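Local coordinates for protein putative sarcosine dimethylglycine methyltransferase (Galdieria sulphuraria, PDB 2O57) that probably transfers methyl groups from S-adenosylmethionine to sarcosine or dimethylglycine, at residues 48-51 with 52-56; 214-217 with 218-222. All coordinates share one frame; numbering follows the deposited sequence.

Contact 1. Residues 48-51 with 52-56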
ATOM      1  N   GLY A  48      -6.671  -5.411 -10.179  1.00 10.61           N
ATOM      2  CA  GLY A  48      -7.219  -6.120  -9.044  1.00 10.63           C
ATOM      3  C   GLY A  48      -6.206  -6.473  -7.960  1.00 10.86           C
ATOM      4  O   GLY A  48      -4.996  -6.454  -8.193  1.00 11.45           O
ATOM      5  N   LEU A  49      -6.734  -6.808  -6.787  1.00 10.76           N
ATOM      6  CA  LEU A  49      -5.952  -7.426  -5.718  1.00 10.87           C
ATOM      7  C   LEU A  49      -6.298  -8.939  -5.749  1.00 10.13           C
ATOM      8  O   LEU A  49      -7.425  -9.335  -5.445  1.00 10.96           O
ATOM      9  CB  LEU A  49      -6.274  -6.768  -4.360  1.00 11.63           C
ATOM     10  CG  LEU A  49      -5.929  -5.274  -4.137  1.00 10.98           C
ATOM     11  CD1 LEU A  49      -6.421  -4.873  -2.713  1.00 12.92           C
ATOM     12  CD2 LEU A  49      -4.402  -5.050  -4.332  1.00 12.00           C
ATOM     13  N   TYR A  50      -5.338  -9.764  -6.176  1.00  9.77           N
ATOM     14  CA  TYR A  50      -5.563 -11.206  -6.446  1.00 10.04           C
ATOM     15  C   TYR A  50      -5.171 -12.138  -5.283  1.00 11.37           C
ATOM     16  O   TYR A  50      -4.207 -11.883  -4.564  1.00 11.49           O
ATOM     17  CB  TYR A  50      -4.861 -11.649  -7.740  1.00  9.98           C
ATOM     18  CG  TYR A  50      -5.535 -11.012  -8.937  1.00 10.57           C
ATOM     19  CD1 TYR A  50      -6.593 -11.675  -9.592  1.00 10.56           C
ATOM     20  CD2 TYR A  50      -5.139  -9.750  -9.394  1.00  8.79           C
ATOM     21  CE1 TYR A  50      -7.263 -11.102 -10.686  1.00 12.42           C
ATOM     22  CE2 TYR A  50      -5.826  -9.137 -10.491  1.00  9.33           C
ATOM     23  CZ  TYR A  50      -6.867  -9.823 -11.134  1.00 11.97           C
ATOM     24  OH  TYR A  50      -7.521  -9.209 -12.184  1.00 10.38           O
ATOM     25  N   LYS A  51      -5.952 -13.197  -5.091  1.00 11.89           N
ATOM     26  CA  LYS A  51      -5.721 -14.174  -4.019  1.00 14.89           C
ATOM     27  C   LYS A  51      -5.088 -15.396  -4.685  1.00 14.31           C
ATOM     28  O   LYS A  51      -5.587 -15.843  -5.707  1.00 12.90           O
ATOM     29  CB  LYS A  51      -7.073 -14.564  -3.414  1.00 13.86           C
ATOM     30  CG  LYS A  51      -7.042 -15.646  -2.353  1.00 19.30           C
ATOM     31  CD  LYS A  51      -8.450 -15.785  -1.714  1.00 19.47           C
ATOM     32  CE  LYS A  51      -8.527 -16.986  -0.740  1.00 27.84           C
ATOM     33  NZ  LYS A  51      -9.861 -17.046   0.002  1.00 28.03           N
ATOM     34  N   GLU A  52      -4.009 -15.935  -4.127  1.00 14.82           N
ATOM     35  CA  GLU A  52      -3.435 -17.214  -4.627  1.00 16.71           C
ATOM     36  C   GLU A  52      -4.323 -18.409  -4.318  1.00 16.86           C
ATOM     37  O   GLU A  52      -4.963 -18.414  -3.264  1.00 17.75           O
ATOM     38  CB  GLU A  52      -2.052 -17.456  -4.011  1.00 17.51           C
ATOM     39  CG  GLU A  52      -1.042 -16.429  -4.481  1.00 21.38           C
ATOM     40  CD  GLU A  52      -0.444 -16.769  -5.852  1.00 25.04           C
ATOM     41  OE1 GLU A  52      -0.904 -17.743  -6.506  1.00 22.81           O
ATOM     42  OE2 GLU A  52       0.477 -16.035  -6.285  1.00 27.44           O
ATOM     43  N   PRO A  53      -4.405 -19.420  -5.236  1.00 16.11           N
ATOM     44  CA  PRO A  53      -3.812 -19.483  -6.588  1.00 15.30           C
ATOM     45  C   PRO A  53      -4.534 -18.564  -7.578  1.00 14.37           C
ATOM     46  O   PRO A  53      -5.771 -18.654  -7.785  1.00 12.96           O
ATOM     47  CB  PRO A  53      -3.939 -20.963  -6.986  1.00 15.96           C
ATOM     48  CG  PRO A  53      -5.111 -21.497  -6.135  1.00 16.65           C
ATOM     49  CD  PRO A  53      -5.158 -20.643  -4.880  1.00 16.77           C
ATOM     50  N   VAL A  54      -3.765 -17.631  -8.125  1.00 12.17           N
ATOM     51  CA  VAL A  54      -4.297 -16.575  -8.951  1.00 12.44           C
ATOM     52  C   VAL A  54      -5.077 -17.143 -10.155  1.00 11.64           C
ATOM     53  O   VAL A  54      -6.076 -16.563 -10.578  1.00 10.29           O
ATOM     54  CB  VAL A  54      -3.160 -15.613  -9.383  1.00 12.75           C
ATOM     55  CG1 VAL A  54      -3.664 -14.583 -10.343  1.00 15.73           C
ATOM     56  CG2 VAL A  54      -2.539 -14.926  -8.146  1.00 12.16           C
ATOM     57  N   ASP A  55      -4.641 -18.283 -10.683  1.00 12.63           N
ATOM     58  CA  ASP A  55      -5.321 -18.859 -11.868  1.00 13.70           C
ATOM     59  C   ASP A  55      -6.779 -19.243 -11.534  1.00 14.17           C
ATOM     60  O   ASP A  55      -7.642 -19.223 -12.424  1.00 14.95           O
ATOM     61  CB  ASP A  55      -4.528 -20.050 -12.425  1.00 14.33           C
ATOM     62  CG  ASP A  55      -4.712 -21.288 -11.601  1.00 16.04           C
ATOM     63  OD1 ASP A  55      -4.042 -21.425 -10.563  1.00 19.12           O
ATOM     64  OD2 ASP A  55      -5.560 -22.117 -11.984  1.00 21.47           O
ATOM     65  N   GLN A  56      -7.059 -19.511 -10.249  1.00 14.44           N
ATOM     66  CA  GLN A  56      -8.418 -19.840  -9.759  1.00 16.20           C
ATOM     67  C   GLN A  56      -9.271 -18.625  -9.353  1.00 16.30           C
ATOM     68  O   GLN A  56     -10.501 -18.751  -9.162  1.00 16.46           O
ATOM     69  CB  GLN A  56      -8.354 -20.774  -8.547  1.00 16.51           C
ATOM     70  CG  GLN A  56      -7.766 -22.138  -8.796  1.00 21.88           C
ATOM     71  CD  GLN A  56      -8.507 -22.865  -9.881  1.00 28.15           C
ATOM     72  OE1 GLN A  56      -9.719 -23.079  -9.794  1.00 31.42           O
ATOM     73  NE2 GLN A  56      -7.795 -23.219 -10.933  1.00 29.58           N
TER
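Y50 and V54 meet side chain to side chain four positions apart in the same loop, their side chains crossing at about a right angle. Followed outward from the backbone, Y50 first offers CB, which lies 4.0 Å from V54 CG2, with V54 CG1 hardly farther off. Next along the tyrosine, CD1 on one side of the ring comes within 4.2 Å of V54 CG1, which stands oblique to the ring. The far end, OH, leaves the loop and is hydrogen-bonded to H241 ND1. Both methyls of V54 thus lie against the root of the tyrosine from one side; CG1 is anti to the backbone N (chi1 175°), which turns CG2 back toward the carbonyl O of K51, 4.0 Å away. That same K51 O takes a CA-H...O contact from V54 CA at 3.6 Å. The chain bends here through the cis peptide bond before P53, and E52 folds back at chi2 (-82°) to bring OE1 to V54 N, a 3.3 Å hydrogen bond that reaches the carboxylate from above its plane. After it a short 3-10 turn, 54-56, closes with Q56 N on P53 O at 2.9 Å. The loop joins helix 27-40 to helix 59-76: Y50 lies on I59 and A62 of the latter and on H240 and K244 of helix 235-251, while E52 packs on T77 of the second subunit.

Contact 2. Residues 214-217 with 218-222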
ATOM      1  N   LEU A 214       5.566   6.969  -8.775  1.00 12.89           N
ATOM      2  CA  LEU A 214       5.275   7.465  -7.431  1.00 13.41           C
ATOM      3  C   LEU A 214       6.084   8.720  -7.103  1.00 13.62           C
ATOM      4  O   LEU A 214       5.547   9.652  -6.508  1.00 12.80           O
ATOM      5  CB  LEU A 214       5.522   6.370  -6.380  1.00 12.22           C
ATOM      6  CG  LEU A 214       4.576   5.159  -6.393  1.00 11.93           C
ATOM      7  CD1 LEU A 214       5.065   4.091  -5.422  1.00 11.62           C
ATOM      8  CD2 LEU A 214       3.100   5.590  -6.023  1.00 10.02           C
ATOM      9  N   GLY A 215       7.361   8.740  -7.498  1.00 12.18           N
ATOM     10  CA  GLY A 215       8.224   9.892  -7.194  1.00 12.98           C
ATOM     11  C   GLY A 215       7.756  11.139  -7.936  1.00 13.46           C
ATOM     12  O   GLY A 215       7.701  12.234  -7.356  1.00 12.53           O
ATOM     13  N   LEU A 216       7.407  10.981  -9.216  1.00 12.20           N
ATOM     14  CA  LEU A 216       6.937  12.143  -9.999  1.00 13.22           C
ATOM     15  C   LEU A 216       5.609  12.695  -9.451  1.00 12.40           C
ATOM     16  O   LEU A 216       5.472  13.897  -9.250  1.00 11.13           O
ATOM     17  CB  LEU A 216       6.770  11.814 -11.480  1.00 12.26           C
ATOM     18  CG  LEU A 216       6.169  12.909 -12.386  1.00 11.82           C
ATOM     19  CD1 LEU A 216       6.995  14.214 -12.457  1.00 11.18           C
ATOM     20  CD2 LEU A 216       5.993  12.304 -13.813  1.00 13.45           C
ATOM     21  N   TYR A 217       4.639  11.805  -9.250  1.00 13.71           N
ATOM     22  CA  TYR A 217       3.341  12.216  -8.713  1.00 14.21           C
ATOM     23  C   TYR A 217       3.482  12.933  -7.361  1.00 13.82           C
ATOM     24  O   TYR A 217       2.811  13.936  -7.110  1.00 14.31           O
ATOM     25  CB  TYR A 217       2.406  11.008  -8.602  1.00 13.48           C
ATOM     26  CG  TYR A 217       1.855  10.534  -9.956  1.00 14.89           C
ATOM     27  CD1 TYR A 217       2.336  11.063 -11.163  1.00 14.88           C
ATOM     28  CD2 TYR A 217       0.874   9.563 -10.019  1.00 15.82           C
ATOM     29  CE1 TYR A 217       1.824  10.617 -12.415  1.00 15.75           C
ATOM     30  CE2 TYR A 217       0.343   9.122 -11.254  1.00 15.83           C
ATOM     31  CZ  TYR A 217       0.844   9.649 -12.445  1.00 12.48           C
ATOM     32  OH  TYR A 217       0.306   9.187 -13.656  1.00 12.66           O
ATOM     33  N   ARG A 218       4.354  12.426  -6.493  1.00 14.30           N
ATOM     34  CA  ARG A 218       4.578  13.071  -5.187  1.00 14.45           C
ATOM     35  C   ARG A 218       5.120  14.498  -5.351  1.00 14.44           C
ATOM     36  O   ARG A 218       4.675  15.434  -4.653  1.00 13.28           O
ATOM     37  CB  ARG A 218       5.532  12.234  -4.342  1.00 14.46           C
ATOM     38  CG  ARG A 218       5.900  12.836  -2.968  1.00 16.75           C
ATOM     39  CD  ARG A 218       6.650  11.768  -2.103  1.00 16.60           C
ATOM     40  NE  ARG A 218       7.971  11.516  -2.683  1.00 18.51           N
ATOM     41  CZ  ARG A 218       8.915  10.744  -2.156  1.00 23.13           C
ATOM     42  NH1 ARG A 218       8.715  10.109  -1.002  1.00 23.70           N
ATOM     43  NH2 ARG A 218      10.077  10.624  -2.779  1.00 23.82           N
ATOM     44  N   SER A 219       6.084  14.650  -6.269  1.00 14.04           N
ATOM     45  CA  SER A 219       6.714  15.938  -6.559  1.00 14.47           C
ATOM     46  C   SER A 219       5.709  16.933  -7.137  1.00 14.35           C
ATOM     47  O   SER A 219       5.623  18.082  -6.702  1.00 13.98           O
ATOM     48  CB  SER A 219       7.858  15.742  -7.567  1.00 14.71           C
ATOM     49  OG  SER A 219       8.370  17.010  -7.944  1.00 18.53           O
ATOM     50  N   LEU A 220       4.956  16.498  -8.138  1.00 13.71           N
ATOM     51  CA  LEU A 220       3.896  17.335  -8.740  1.00 13.68           C
ATOM     52  C   LEU A 220       2.839  17.688  -7.714  1.00 13.98           C
ATOM     53  O   LEU A 220       2.460  18.851  -7.591  1.00 14.20           O
ATOM     54  CB  LEU A 220       3.251  16.636  -9.948  1.00 13.32           C
ATOM     55  CG  LEU A 220       4.139  16.374 -11.181  1.00 13.41           C
ATOM     56  CD1 LEU A 220       3.355  15.545 -12.230  1.00 10.19           C
ATOM     57  CD2 LEU A 220       4.616  17.701 -11.801  1.00 12.10           C
ATOM     58  N   ALA A 221       2.358  16.695  -6.978  1.00 13.25           N
ATOM     59  CA  ALA A 221       1.327  16.965  -5.981  1.00 13.34           C
ATOM     60  C   ALA A 221       1.853  18.024  -4.964  1.00 12.57           C
ATOM     61  O   ALA A 221       1.127  18.944  -4.580  1.00 12.83           O
ATOM     62  CB  ALA A 221       0.942  15.702  -5.254  1.00 12.68           C
ATOM     63  N   LYS A 222       3.100  17.877  -4.528  1.00 12.72           N
ATOM     64  CA  LYS A 222       3.647  18.780  -3.498  1.00 12.50           C
ATOM     65  C   LYS A 222       3.730  20.205  -3.995  1.00 12.20           C
ATOM     66  O   LYS A 222       3.381  21.121  -3.285  1.00 10.04           O
ATOM     67  CB  LYS A 222       5.021  18.326  -3.021  1.00 13.47           C
ATOM     68  CG  LYS A 222       5.700  19.256  -1.992  1.00 14.23           C
ATOM     69  CD  LYS A 222       7.061  18.684  -1.627  1.00 18.37           C
ATOM     70  CE  LYS A 222       7.939  19.700  -0.841  1.00 23.01           C
ATOM     71  NZ  LYS A 222       9.093  18.977  -0.234  1.00 22.31           N
TER
HETATM   72  O   HOH W   1       9.007  12.814  -5.023  1.00 27.94           O
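G215 O is gripped twice, by S219 N at 3.1 Å and by a water that donates to it at 2.7 Å, an alpha-helical i to i+4 bond with a solvent bridge added. The water in turn accepts from R218 NE at 2.9 Å, lying in the guanidinium plane at its edge. The bend at chi3 (69°) swings the arginine back over the preceding turn to reach it, and NH1 goes on to a salt bridge with E191 of the second subunit. On another side of helix 214-223, L216 and L220 pack one turn apart, their side chains set obliquely: L216 CD1 is 3.8 Å from L220 CG, and L220 CD1 approaches both CG and CD1 of L216. Swapping L220 for an alanine would probably open a gap beside L216 and against K166, L167 and F170 of helix 166-176. Y217 turns inward, its ring edge-to-face with F170 and its OH hydrogen-bonded to D187, and L214 and A221 also pack on the sheet. The backbone bonds are regular, and that from L220 N to L216 O, at 2.9 Å, is almost straight, with an N-H...O angle of 176°.

In the fold
From the N terminus, the chain runs through helices 17-25 and 27-40 before reaching contact 1, a local contact in the loop ahead of helix 59-76. It then builds the Rossmann-type part of the sheet, strands 85-89 to 181-190, and only afterwards forms contact 2 within helix 214-223. Each contact is local and closes no long loop, so the two follow in series, neither nesting nor crossing. The centres of contact 1 and contact 2 are about 30 Å apart. The nearest atoms of contact 1 and contact 2 are about 13 Å apart. Contact 1 ties the early loop to helices 59-76 and 235-251; contact 2 sets its helix against strands 181-190, 226-233 and 284-293. Both also reach the second subunit.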